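Local coordinates for isomaltodextranase (Arthrobacter globiformis, PDB 5AWQ), which hydrolyses alpha-1,6-glucosidic linkages in polysaccharides, removing successive isomaltose units from the non-reducing ends of the chains, at residues 42-47 with 81-86; 76-81 with 117-122; 121-126 with 196-201; 263-268 with 312-317. All coordinates share one frame; numbering follows the deposited sequence.

Contact 1: residues 42-47 with 81-86; sequences NIYGYS and DGWIEG. With GLC (alpha-D-glucopyranose), chain B; GLC (alpha-D-glucopyranose), chain C.
Ser47 and Trp83 meet at the sugar-binding end of the (beta/alpha)8 barrel: Ser47 CB lies over one face of the indole, 3.9 Å from the centroid of its six-membered ring, a CH-pi contact. The chain B glucose takes the opposite face with C1 above the ring centre, so the tryptophan is a stacking platform for the sugar. Its NE1 is held by Asn51. With an alanine here, the chain B glucose would probably lose its apolar floor, and a gap would be likely to open beside Ser47.

The chain C glucose donates O4 to Asp81 OD2 at 2.8 Å, and Gly82 N reaches the same oxygen from above the carboxylate plane. Tyr44 stands alongside Asp81 with ring and carboxylate planes 83° apart, OD2 at the ring's edge; its hydroxyl is bonded to Asp271 N. Ile43 CG1, set between backbone N and carbonyl carbon (chi1 68°), presses on Asp81 CB at 3.6 Å.

Further back, Asn42 OD1 accepts from Tyr44 N in its carbonyl plane, capping the start of helix 44-50. The other end of that amide holds a water, which accepts from Asn42 ND2 at 2.8 Å and donates to Asp81 OD1 at 2.5 Å.

Contact 2: residues 76-81 with 117-122; sequences DIACTD and RKMKLG. With GLC (alpha-D-glucopyranose), chain C.
Ile77 CG2, anti to its own N because chi1 is -68°, and Cys79 SG, likewise anti (chi1 -170°), both swing onto Gly122 of the neighbouring strand. Ile77 CG2 comes to 3.6 Å from Gly122 N, and Cys79 SG to 3.7 Å from Gly122 C. A CB at Gly122 would clash with both side chains, so the missing side chain is what lets them close over this backbone. This face also packs on Tyr40 of the next strand, 39-42.

On the reverse face, Met119 bends at its last torsion (chi3 70°) and brings CE to 4.4 Å from Ala78 CB. Leu121 lays CD1 against Ala78 O at 3.9 Å, and the group is backed by Trp59 and Leu66 of helix 56-69 and by Trp107 and Leu114 of helix 107-116.

Four backbone bonds alternate between the chains: Lys120 N to Asp76 O, Ala78 N to Lys120 O, Gly122 N to Ala78 O (2.8 Å, nearly straight) and Thr80 N to Gly122 O. Beyond the last of them, Thr80 OG1 takes Tyr124 N as its partner.

A Schellman motif with Lys118 at C-prime ends helix 107-116 and turns the chain into the second strand. Two parallel neighbours joined through a helix that packs on their outer face make a beta-alpha-beta unit of the (beta/alpha)8 barrel.

Contact 3: residues 121-126 with 196-201; sequences LGVYYN and PYLRID. With GLC (alpha-D-glucopyranose), chain C.
Val123 N bonds to Tyr197 O and Arg199 N to Val123 O (2.9 Å) between strands 121-124 and 197-200, parallel neighbours whose axes diverge by 15°.

Past the paired backbone, Tyr124 and Asp201 extend to the same spot, each with CG anti to the backbone N (chi1 172° for Tyr124). The phenol OH donates to Asp201 OD2 at 2.6 Å, arriving on the anti side and a little out of the carboxylate plane, with ring and carboxylate planes 84° apart. Asn126 holds the same residue by its backbone: ND2 donates to Asp201 O at 2.7 Å, while Asn126 OD1 accepts from Leu128 N. Ile200 CG2 packs across this amide at about a right angle.

Inside the barrel, Arg199 CG lies over a face of the Tyr197 ring, and the chain then bends at its third torsion so that NE can donate to Tyr197 OH in the guanidinium plane, at 2.9 Å. The far end, NH1, makes a salt bridge to Asp314. On the outer side, Val123 CG1 and Leu198 CD1 pack against each other at 4.1 Å and lean on Phe190 of helix 179-193.

A phenylalanine in place of Tyr124 would take away the hydroxyl, and Asp201 OD2 would probably lose that bond and turn more easily.

Asp201 is very probably the nucleophile. Its tyrosine-held OD2 sits 3.3 Å from C1 of the chain C glucose, a placement consistent with attack on an anomeric carbon as in other GH27 enzymes.

Contact 4: residues 263-268 with 312-317; sequences LVRINA and ILDGDF. With GLC (alpha-D-glucopyranose), chain C.
Arg265 and Asp316 stack at the mouth of the (beta/alpha)8 barrel, just beyond parallel strands 263-265 and 312-314. Their guanidinium and carboxylate planes are 30° apart, with Asp316 CG over one face, 3.3 Å above the plane. The salt bridge from Arg265 NH1 to Asp316 OD1 (3.1 Å) is therefore one of charge alone; Asp316 OD2 has its bond from Ala270 N.

The directed bonding runs mostly along the guanidinium edge. Bends at chi2 (-83°) and chi3 (-60°) curl the chain back on Asn267, which is gripped side-on, NE to OD1, tilted out of plane, and NH2 to O (2.8 Å). NH1 donates to O3 of the chain C glucose at 3.0 Å, and NH2 also pairs with Asp269.

Asp314 is turned nearly crosswise to the guanidinium, and its carboxylate meets the aliphatic part of Arg265, at CG and CD; its OD2 goes to Arg199. Asp314 OD1 accepts from Asp316 N, an Asx turn that places the stacked carboxylate.

Below, Leu263 and Ile312 lie side by side, 3.8 Å from CG to CG2. On the other face Leu313 CD2 meets Val264 CG2 at 3.9 Å and CG2 of Ile266, whose side chain crosses it at about a right angle.

In the fold
All four contacts belong to one (beta/alpha)8 barrel and reach the chain C glucose, contacts 1 and 2 through the Asp81 they share, contact 3 through Asp201 and Tyr124, contact 4 through Arg265. Contacts 1 and 2 are also joined by a probable bond from Ile43 N to Cys79 O (3.2 Å); contacts 2 and 3 share Leu121 and Gly122. Contact 4 lies across strand 242-245 from contact 3, about 14 Å between centres, yet the salt bridge from Arg199 NH1 to Asp314 OD2 (2.8 Å) spans the interior. Phe317 of contact 4 packs on contact 1, its CZ 3.5 Å from Asp81 OD1. The side chains of Asp81 and Arg265 each stand about 6 Å from that of Asp201, the probable nucleophile.

Contact 1: residues 42-47 with 81-86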
# COMPACT_ATOMS: atom_id res chain seq x y z
N ASN A 42 3.37 -16.88 -1.29
CA ASN A 42 2.87 -16.94 -2.65
C ASN A 42 3.55 -18.05 -3.44
O ASN A 42 4.72 -18.35 -3.20
CB ASN A 42 3.11 -15.58 -3.32
CG ASN A 42 2.38 -15.43 -4.64
OD1 ASN A 42 2.79 -15.97 -5.66
ND2 ASN A 42 1.28 -14.70 -4.61
N ILE A 43 2.80 -18.65 -4.36
CA ILE A 43 3.31 -19.76 -5.17
C ILE A 43 4.35 -19.37 -6.23
O ILE A 43 4.86 -20.24 -6.92
CB ILE A 43 2.16 -20.49 -5.91
CG1 ILE A 43 1.54 -19.60 -6.98
CG2 ILE A 43 1.12 -21.01 -4.92
CD1 ILE A 43 0.64 -20.35 -7.93
N TYR A 44 4.66 -18.09 -6.38
CA TYR A 44 5.50 -17.61 -7.48
C TYR A 44 6.88 -18.27 -7.50
O TYR A 44 7.43 -18.48 -8.57
CB TYR A 44 5.66 -16.11 -7.35
CG TYR A 44 6.33 -15.38 -8.48
CD1 TYR A 44 5.61 -14.95 -9.58
CD2 TYR A 44 7.70 -15.07 -8.43
CE1 TYR A 44 6.20 -14.22 -10.59
CE2 TYR A 44 8.30 -14.34 -9.44
CZ TYR A 44 7.55 -13.93 -10.52
OH TYR A 44 8.14 -13.18 -11.53
N GLY A 45 7.43 -18.59 -6.32
CA GLY A 45 8.74 -19.23 -6.27
C GLY A 45 8.73 -20.60 -6.91
O GLY A 45 9.76 -21.06 -7.41
N TYR A 46 7.58 -21.27 -6.91
CA TYR A 46 7.41 -22.46 -7.74
C TYR A 46 7.13 -22.12 -9.19
O TYR A 46 7.83 -22.53 -10.11
CB TYR A 46 6.28 -23.36 -7.22
CG TYR A 46 6.19 -24.62 -8.05
CD1 TYR A 46 5.48 -24.65 -9.25
CD2 TYR A 46 6.87 -25.77 -7.67
CE1 TYR A 46 5.42 -25.79 -10.03
CE2 TYR A 46 6.81 -26.92 -8.45
CZ TYR A 46 6.08 -26.92 -9.62
OH TYR A 46 6.02 -28.06 -10.40
N SER A 47 6.06 -21.37 -9.41
CA SER A 47 5.48 -21.26 -10.75
C SER A 47 6.32 -20.44 -11.72
O SER A 47 6.33 -20.73 -12.92
CB SER A 47 4.04 -20.73 -10.70
OG SER A 47 3.19 -21.71 -10.14
N ASP A 81 -1.12 -17.51 -7.56
CA ASP A 81 -0.67 -16.50 -8.51
C ASP A 81 -1.21 -16.89 -9.89
O ASP A 81 -2.31 -17.47 -9.99
CB ASP A 81 0.86 -16.33 -8.44
CG ASP A 81 1.34 -15.05 -9.09
OD1 ASP A 81 1.22 -13.98 -8.45
OD2 ASP A 81 1.80 -15.11 -10.24
N GLY A 82 -0.49 -16.56 -10.95
CA GLY A 82 -0.93 -16.80 -12.31
C GLY A 82 -0.84 -18.23 -12.79
O GLY A 82 -1.00 -19.18 -12.01
N TRP A 83 -0.63 -18.37 -14.10
CA TRP A 83 -0.67 -19.65 -14.77
C TRP A 83 -2.06 -20.26 -14.55
O TRP A 83 -2.18 -21.45 -14.24
CB TRP A 83 0.48 -20.58 -14.32
CG TRP A 83 1.81 -20.03 -14.71
CD1 TRP A 83 2.50 -20.30 -15.85
CD2 TRP A 83 2.58 -19.04 -14.00
NE1 TRP A 83 3.67 -19.58 -15.89
CE2 TRP A 83 3.73 -18.79 -14.77
CE3 TRP A 83 2.41 -18.35 -12.79
CZ2 TRP A 83 4.70 -17.87 -14.37
CZ3 TRP A 83 3.37 -17.44 -12.41
CH2 TRP A 83 4.50 -17.21 -13.18
N ILE A 84 -3.10 -19.44 -14.73
CA ILE A 84 -4.50 -19.86 -14.52
C ILE A 84 -5.28 -20.16 -15.80
O ILE A 84 -6.48 -20.45 -15.75
CB ILE A 84 -5.29 -18.87 -13.60
CG1 ILE A 84 -5.15 -17.39 -14.04
CG2 ILE A 84 -4.86 -19.03 -12.15
CD1 ILE A 84 -5.64 -17.06 -15.42
N GLU A 85 -4.62 -20.19 -16.94
CA GLU A 85 -5.31 -20.53 -18.19
C GLU A 85 -5.92 -21.94 -18.12
O GLU A 85 -6.99 -22.18 -18.68
CB GLU A 85 -4.37 -20.42 -19.39
CG GLU A 85 -4.17 -19.01 -19.93
CD GLU A 85 -3.18 -18.15 -19.13
OE1 GLU A 85 -2.99 -16.99 -19.56
OE2 GLU A 85 -2.61 -18.62 -18.12
N GLY A 86 -5.24 -22.83 -17.40
CA GLY A 86 -5.68 -24.21 -17.20
C GLY A 86 -6.67 -24.41 -16.08
O GLY A 86 -6.98 -25.55 -15.72
C1 GLC B . 1.65 -15.82 -15.60
C2 GLC B . 2.15 -16.27 -16.97
C3 GLC B . 1.35 -15.67 -18.11
C4 GLC B . -0.13 -15.95 -17.87
C5 GLC B . -0.51 -15.38 -16.51
C6 GLC B . -1.98 -15.61 -16.14
O2 GLC B . 3.53 -15.94 -17.09
O3 GLC B . 1.78 -16.22 -19.35
O4 GLC B . -0.94 -15.38 -18.88
O5 GLC B . 0.25 -16.02 -15.50
O6 GLC B . -2.31 -16.99 -16.08
C1 GLC C . 2.36 -10.44 -14.62
C2 GLC C . 2.55 -9.93 -13.20
C3 GLC C . 3.27 -10.92 -12.30
C4 GLC C . 2.58 -12.28 -12.37
C5 GLC C . 2.51 -12.70 -13.84
C6 GLC C . 1.80 -14.04 -14.05
O2 GLC C . 3.25 -8.69 -13.27
O3 GLC C . 3.36 -10.44 -10.97
O4 GLC C . 3.32 -13.24 -11.62
O5 GLC C . 1.80 -11.74 -14.61
O6 GLC C . 1.99 -14.45 -15.40
O HOH W 1 -0.38 -13.56 -6.53

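Contact 2: residues 76-81 with 117-122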
# COMPACT_ATOMS: atom_id res chain seq x y z
N ASP A 76 0.17 -15.97 7.49
CA ASP A 76 -0.91 -16.94 7.61
C ASP A 76 -1.90 -16.90 6.46
O ASP A 76 -2.98 -17.43 6.58
CB ASP A 76 -1.59 -16.80 8.96
CG ASP A 76 -2.21 -15.47 9.16
OD1 ASP A 76 -2.32 -14.70 8.19
OD2 ASP A 76 -2.59 -15.17 10.32
N ILE A 77 -1.52 -16.26 5.36
CA ILE A 77 -2.23 -16.40 4.09
C ILE A 77 -1.34 -17.16 3.11
O ILE A 77 -0.18 -16.83 2.98
CB ILE A 77 -2.56 -15.00 3.52
CG1 ILE A 77 -3.59 -14.25 4.38
CG2 ILE A 77 -3.07 -15.10 2.08
CD1 ILE A 77 -3.74 -12.78 4.06
N ALA A 78 -1.87 -18.20 2.47
CA ALA A 78 -1.23 -18.88 1.36
C ALA A 78 -1.96 -18.42 0.12
O ALA A 78 -3.18 -18.59 0.01
CB ALA A 78 -1.30 -20.40 1.49
N CYS A 79 -1.23 -17.79 -0.80
CA CYS A 79 -1.84 -17.09 -1.93
C CYS A 79 -1.41 -17.69 -3.24
O CYS A 79 -0.23 -17.93 -3.46
CB CYS A 79 -1.43 -15.63 -1.87
SG CYS A 79 -2.30 -14.52 -3.01
N THR A 80 -2.36 -17.94 -4.13
CA THR A 80 -2.06 -18.37 -5.48
C THR A 80 -1.57 -17.20 -6.34
O THR A 80 -1.60 -16.05 -5.91
CB THR A 80 -3.27 -19.06 -6.15
OG1 THR A 80 -4.36 -18.13 -6.24
CG2 THR A 80 -3.71 -20.27 -5.36
N ASP A 81 -1.12 -17.51 -7.56
CA ASP A 81 -0.67 -16.50 -8.51
C ASP A 81 -1.21 -16.89 -9.89
O ASP A 81 -2.31 -17.47 -9.99
CB ASP A 81 0.86 -16.33 -8.44
CG ASP A 81 1.34 -15.05 -9.09
OD1 ASP A 81 1.22 -13.98 -8.45
OD2 ASP A 81 1.80 -15.11 -10.24
N ARG A 117 -5.07 -25.22 9.97
CA ARG A 117 -3.71 -24.83 10.32
C ARG A 117 -3.58 -23.34 10.67
O ARG A 117 -2.50 -22.78 10.59
CB ARG A 117 -2.77 -25.21 9.17
CG ARG A 117 -2.60 -26.72 9.02
CD ARG A 117 -2.39 -27.18 7.58
NE ARG A 117 -2.34 -28.63 7.53
CZ ARG A 117 -3.40 -29.44 7.61
NH1 ARG A 117 -4.64 -28.95 7.69
NH2 ARG A 117 -3.22 -30.75 7.56
N LYS A 118 -4.69 -22.71 11.07
CA LYS A 118 -4.71 -21.31 11.49
C LYS A 118 -4.29 -20.34 10.37
O LYS A 118 -3.68 -19.29 10.62
CB LYS A 118 -3.86 -21.10 12.76
CG LYS A 118 -4.26 -22.04 13.91
CD LYS A 118 -3.38 -21.87 15.15
CE LYS A 118 -3.74 -22.94 16.18
NZ LYS A 118 -3.07 -22.77 17.51
N MET A 119 -4.68 -20.69 9.15
CA MET A 119 -4.30 -19.93 7.95
C MET A 119 -5.52 -19.64 7.08
O MET A 119 -6.60 -20.21 7.27
CB MET A 119 -3.28 -20.72 7.15
CG MET A 119 -1.97 -20.94 7.90
SD MET A 119 -0.71 -21.85 7.01
CE MET A 119 -0.27 -20.66 5.75
N LYS A 120 -5.31 -18.77 6.09
CA LYS A 120 -6.36 -18.39 5.15
C LYS A 120 -5.88 -18.45 3.71
O LYS A 120 -4.69 -18.48 3.45
CB LYS A 120 -6.85 -16.99 5.46
CG LYS A 120 -7.60 -16.91 6.78
CD LYS A 120 -7.93 -15.48 7.11
CE LYS A 120 -8.65 -15.37 8.45
NZ LYS A 120 -8.08 -14.24 9.23
N LEU A 121 -6.84 -18.50 2.79
CA LEU A 121 -6.58 -18.57 1.37
C LEU A 121 -6.54 -17.18 0.73
O LEU A 121 -7.47 -16.40 0.87
CB LEU A 121 -7.71 -19.37 0.71
CG LEU A 121 -7.66 -19.47 -0.82
CD1 LEU A 121 -6.43 -20.24 -1.29
CD2 LEU A 121 -8.94 -20.14 -1.32
N GLY A 122 -5.46 -16.91 0.01
CA GLY A 122 -5.37 -15.74 -0.86
C GLY A 122 -5.52 -16.18 -2.30
O GLY A 122 -4.98 -17.21 -2.69
C1 GLC C . 2.36 -10.44 -14.62
C2 GLC C . 2.55 -9.93 -13.20
C3 GLC C . 3.27 -10.92 -12.30
C4 GLC C . 2.58 -12.28 -12.37
C5 GLC C . 2.51 -12.70 -13.84
C6 GLC C . 1.80 -14.04 -14.05
O2 GLC C . 3.25 -8.69 -13.27
O3 GLC C . 3.36 -10.44 -10.97
O4 GLC C . 3.32 -13.24 -11.62
O5 GLC C . 1.80 -11.74 -14.61
O6 GLC C . 1.99 -14.45 -15.40

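Contact 3: residues 121-126 with 196-201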
# COMPACT_ATOMS: atom_id res chain seq x y z
N LEU A 121 -6.84 -18.50 2.79
CA LEU A 121 -6.58 -18.57 1.37
C LEU A 121 -6.54 -17.18 0.73
O LEU A 121 -7.47 -16.40 0.87
CB LEU A 121 -7.71 -19.37 0.71
CG LEU A 121 -7.66 -19.47 -0.82
CD1 LEU A 121 -6.43 -20.24 -1.29
CD2 LEU A 121 -8.94 -20.14 -1.32
N GLY A 122 -5.46 -16.91 0.01
CA GLY A 122 -5.37 -15.74 -0.86
C GLY A 122 -5.52 -16.18 -2.30
O GLY A 122 -4.98 -17.21 -2.69
N VAL A 123 -6.22 -15.38 -3.10
CA VAL A 123 -6.48 -15.76 -4.49
C VAL A 123 -6.02 -14.69 -5.46
O VAL A 123 -6.33 -13.52 -5.31
CB VAL A 123 -7.97 -16.07 -4.72
CG1 VAL A 123 -8.28 -16.23 -6.21
CG2 VAL A 123 -8.35 -17.34 -3.97
N TYR A 124 -5.32 -15.14 -6.50
CA TYR A 124 -5.01 -14.33 -7.68
C TYR A 124 -6.08 -14.63 -8.73
O TYR A 124 -6.16 -15.74 -9.26
CB TYR A 124 -3.61 -14.69 -8.18
CG TYR A 124 -3.13 -14.10 -9.50
CD1 TYR A 124 -3.57 -14.61 -10.73
CD2 TYR A 124 -2.15 -13.10 -9.51
CE1 TYR A 124 -3.08 -14.12 -11.92
CE2 TYR A 124 -1.66 -12.61 -10.72
CZ TYR A 124 -2.11 -13.13 -11.90
OH TYR A 124 -1.62 -12.67 -13.11
N TYR A 125 -6.90 -13.64 -9.03
CA TYR A 125 -7.80 -13.74 -10.19
C TYR A 125 -8.31 -12.36 -10.57
O TYR A 125 -8.41 -11.48 -9.71
CB TYR A 125 -8.97 -14.72 -9.97
CG TYR A 125 -9.39 -15.37 -11.27
CD1 TYR A 125 -8.61 -16.36 -11.83
CD2 TYR A 125 -10.53 -14.96 -11.97
CE1 TYR A 125 -8.94 -16.95 -13.03
CE2 TYR A 125 -10.88 -15.55 -13.18
CZ TYR A 125 -10.08 -16.54 -13.71
OH TYR A 125 -10.43 -17.12 -14.91
N ASN A 126 -8.66 -12.19 -11.84
CA ASN A 126 -9.24 -10.96 -12.34
C ASN A 126 -10.68 -11.26 -12.72
O ASN A 126 -10.95 -12.10 -13.60
CB ASN A 126 -8.43 -10.45 -13.54
CG ASN A 126 -8.91 -9.11 -14.03
OD1 ASN A 126 -10.12 -8.80 -13.96
ND2 ASN A 126 -8.00 -8.29 -14.55
N PRO A 196 -9.38 -13.33 2.30
CA PRO A 196 -9.23 -11.97 2.77
C PRO A 196 -8.45 -11.04 1.83
O PRO A 196 -8.36 -9.85 2.08
CB PRO A 196 -8.42 -12.15 4.06
CG PRO A 196 -7.56 -13.32 3.78
CD PRO A 196 -8.40 -14.24 2.94
N TYR A 197 -7.91 -11.61 0.76
CA TYR A 197 -6.98 -10.91 -0.10
C TYR A 197 -7.16 -11.40 -1.53
O TYR A 197 -6.96 -12.58 -1.82
CB TYR A 197 -5.57 -11.24 0.39
CG TYR A 197 -4.43 -10.50 -0.26
CD1 TYR A 197 -4.47 -9.14 -0.49
CD2 TYR A 197 -3.31 -11.18 -0.64
CE1 TYR A 197 -3.41 -8.47 -1.09
CE2 TYR A 197 -2.25 -10.53 -1.24
CZ TYR A 197 -2.29 -9.20 -1.45
OH TYR A 197 -1.19 -8.62 -2.07
N LEU A 198 -7.52 -10.48 -2.42
CA LEU A 198 -7.73 -10.81 -3.83
C LEU A 198 -6.75 -9.98 -4.67
O LEU A 198 -6.76 -8.75 -4.60
CB LEU A 198 -9.18 -10.50 -4.25
CG LEU A 198 -9.57 -10.85 -5.70
CD1 LEU A 198 -9.50 -12.35 -5.97
CD2 LEU A 198 -10.93 -10.31 -6.04
N ARG A 199 -5.94 -10.67 -5.46
CA ARG A 199 -4.90 -10.05 -6.25
C ARG A 199 -5.31 -10.05 -7.71
O ARG A 199 -5.40 -11.09 -8.33
CB ARG A 199 -3.58 -10.77 -6.04
CG ARG A 199 -3.16 -10.77 -4.58
CD ARG A 199 -1.73 -11.17 -4.38
NE ARG A 199 -0.87 -10.02 -4.55
CZ ARG A 199 -0.04 -9.84 -5.57
NH1 ARG A 199 0.69 -8.76 -5.62
NH2 ARG A 199 0.04 -10.73 -6.54
N ILE A 200 -5.60 -8.85 -8.20
CA ILE A 200 -6.21 -8.63 -9.52
C ILE A 200 -5.18 -8.07 -10.47
O ILE A 200 -4.75 -6.90 -10.33
CB ILE A 200 -7.40 -7.66 -9.40
CG1 ILE A 200 -8.43 -8.20 -8.38
CG2 ILE A 200 -8.01 -7.43 -10.76
CD1 ILE A 200 -9.62 -7.28 -8.17
N ASP A 201 -4.78 -8.90 -11.44
CA ASP A 201 -3.69 -8.59 -12.36
C ASP A 201 -4.21 -8.34 -13.76
O ASP A 201 -5.36 -8.62 -14.08
CB ASP A 201 -2.70 -9.76 -12.37
CG ASP A 201 -1.30 -9.39 -12.85
OD1 ASP A 201 -1.03 -8.20 -13.10
OD2 ASP A 201 -0.48 -10.32 -12.91
C1 GLC C . 2.36 -10.44 -14.62
C2 GLC C . 2.55 -9.93 -13.20
C3 GLC C . 3.27 -10.92 -12.30
C4 GLC C . 2.58 -12.28 -12.37
C5 GLC C . 2.51 -12.70 -13.84
C6 GLC C . 1.80 -14.04 -14.05
O2 GLC C . 3.25 -8.69 -13.27
O3 GLC C . 3.36 -10.44 -10.97
O4 GLC C . 3.32 -13.24 -11.62
O5 GLC C . 1.80 -11.74 -14.61
O6 GLC C . 1.99 -14.45 -15.40

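Contact 4: residues 263-268 with 312-317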
# COMPACT_ATOMS: atom_id res chain seq x y z
N LEU A 263 -4.05 -1.93 -2.44
CA LEU A 263 -2.64 -2.06 -2.77
C LEU A 263 -2.41 -1.86 -4.25
O LEU A 263 -3.25 -2.24 -5.06
CB LEU A 263 -2.14 -3.47 -2.43
CG LEU A 263 -1.75 -3.83 -1.00
CD1 LEU A 263 -2.94 -3.81 -0.10
CD2 LEU A 263 -1.04 -5.18 -0.97
N VAL A 264 -1.26 -1.27 -4.59
CA VAL A 264 -0.80 -1.15 -5.97
C VAL A 264 0.64 -1.63 -6.09
O VAL A 264 1.50 -1.25 -5.29
CB VAL A 264 -0.88 0.30 -6.52
CG1 VAL A 264 -2.32 0.69 -6.79
CG2 VAL A 264 -0.20 1.30 -5.60
N ARG A 265 0.91 -2.48 -7.07
CA ARG A 265 2.29 -2.83 -7.42
C ARG A 265 3.03 -1.59 -7.91
O ARG A 265 2.51 -0.84 -8.75
CB ARG A 265 2.32 -3.92 -8.49
CG ARG A 265 2.29 -5.34 -7.92
CD ARG A 265 3.67 -5.84 -7.50
NE ARG A 265 4.55 -5.84 -8.66
CZ ARG A 265 4.51 -6.71 -9.66
NH1 ARG A 265 3.71 -7.77 -9.63
NH2 ARG A 265 5.29 -6.50 -10.72
N ILE A 266 4.26 -1.44 -7.42
CA ILE A 266 5.09 -0.27 -7.74
C ILE A 266 6.40 -0.59 -8.45
O ILE A 266 7.25 0.29 -8.63
CB ILE A 266 5.32 0.61 -6.49
CG1 ILE A 266 5.91 -0.14 -5.27
CG2 ILE A 266 4.01 1.27 -6.08
CD1 ILE A 266 7.23 -0.88 -5.48
N ASN A 267 6.53 -1.83 -8.91
CA ASN A 267 7.75 -2.32 -9.54
C ASN A 267 7.47 -3.36 -10.59
O ASN A 267 6.38 -3.94 -10.64
CB ASN A 267 8.71 -2.90 -8.49
CG ASN A 267 8.13 -4.09 -7.71
OD1 ASN A 267 6.90 -4.20 -7.49
ND2 ASN A 267 9.02 -4.95 -7.22
N ALA A 268 8.45 -3.57 -11.46
CA ALA A 268 8.46 -4.75 -12.31
C ALA A 268 8.54 -6.02 -11.45
O ALA A 268 8.94 -5.97 -10.28
CB ALA A 268 9.65 -4.69 -13.27
N ILE A 312 -1.64 1.24 0.08
CA ILE A 312 -0.47 0.46 0.46
C ILE A 312 0.32 0.14 -0.81
O ILE A 312 -0.25 -0.34 -1.79
CB ILE A 312 -0.88 -0.80 1.21
CG1 ILE A 312 -1.51 -0.41 2.56
CG2 ILE A 312 0.33 -1.72 1.36
CD1 ILE A 312 -2.32 -1.49 3.21
N LEU A 313 1.62 0.42 -0.78
CA LEU A 313 2.47 0.12 -1.92
C LEU A 313 3.03 -1.31 -1.85
O LEU A 313 3.51 -1.73 -0.80
CB LEU A 313 3.60 1.14 -2.00
CG LEU A 313 3.18 2.61 -1.95
CD1 LEU A 313 4.40 3.51 -2.14
CD2 LEU A 313 2.10 2.96 -2.96
N ASP A 314 2.92 -2.01 -2.97
CA ASP A 314 3.25 -3.43 -3.05
C ASP A 314 4.55 -3.61 -3.83
O ASP A 314 4.61 -3.33 -5.02
CB ASP A 314 2.07 -4.14 -3.74
CG ASP A 314 2.26 -5.63 -3.96
OD1 ASP A 314 3.30 -6.20 -3.62
OD2 ASP A 314 1.32 -6.21 -4.52
N GLY A 315 5.59 -4.03 -3.12
CA GLY A 315 6.90 -4.31 -3.71
C GLY A 315 7.08 -5.71 -4.27
O GLY A 315 8.20 -6.11 -4.57
N ASP A 316 5.98 -6.43 -4.45
CA ASP A 316 5.99 -7.77 -5.03
C ASP A 316 6.54 -8.82 -4.07
O ASP A 316 6.28 -8.76 -2.87
CB ASP A 316 6.64 -7.80 -6.42
CG ASP A 316 6.07 -8.90 -7.32
OD1 ASP A 316 4.88 -9.24 -7.19
OD2 ASP A 316 6.79 -9.37 -8.19
N PHE A 317 7.22 -9.83 -4.58
CA PHE A 317 7.58 -10.98 -3.77
C PHE A 317 9.03 -11.00 -3.35
O PHE A 317 9.91 -10.58 -4.09
CB PHE A 317 7.28 -12.26 -4.55
CG PHE A 317 5.89 -12.32 -5.10
CD1 PHE A 317 4.80 -12.00 -4.32
CD2 PHE A 317 5.67 -12.71 -6.41
CE1 PHE A 317 3.51 -12.02 -4.84
CE2 PHE A 317 4.39 -12.77 -6.93
CZ PHE A 317 3.31 -12.43 -6.14
C1 GLC C . 2.36 -10.44 -14.62
C2 GLC C . 2.55 -9.93 -13.20
C3 GLC C . 3.27 -10.92 -12.30
C4 GLC C . 2.58 -12.28 -12.37
C5 GLC C . 2.51 -12.70 -13.84
C6 GLC C . 1.80 -14.04 -14.05
O2 GLC C . 3.25 -8.69 -13.27
O3 GLC C . 3.36 -10.44 -10.97
O4 GLC C . 3.32 -13.24 -11.62
O5 GLC C . 1.80 -11.74 -14.61
O6 GLC C . 1.99 -14.45 -15.40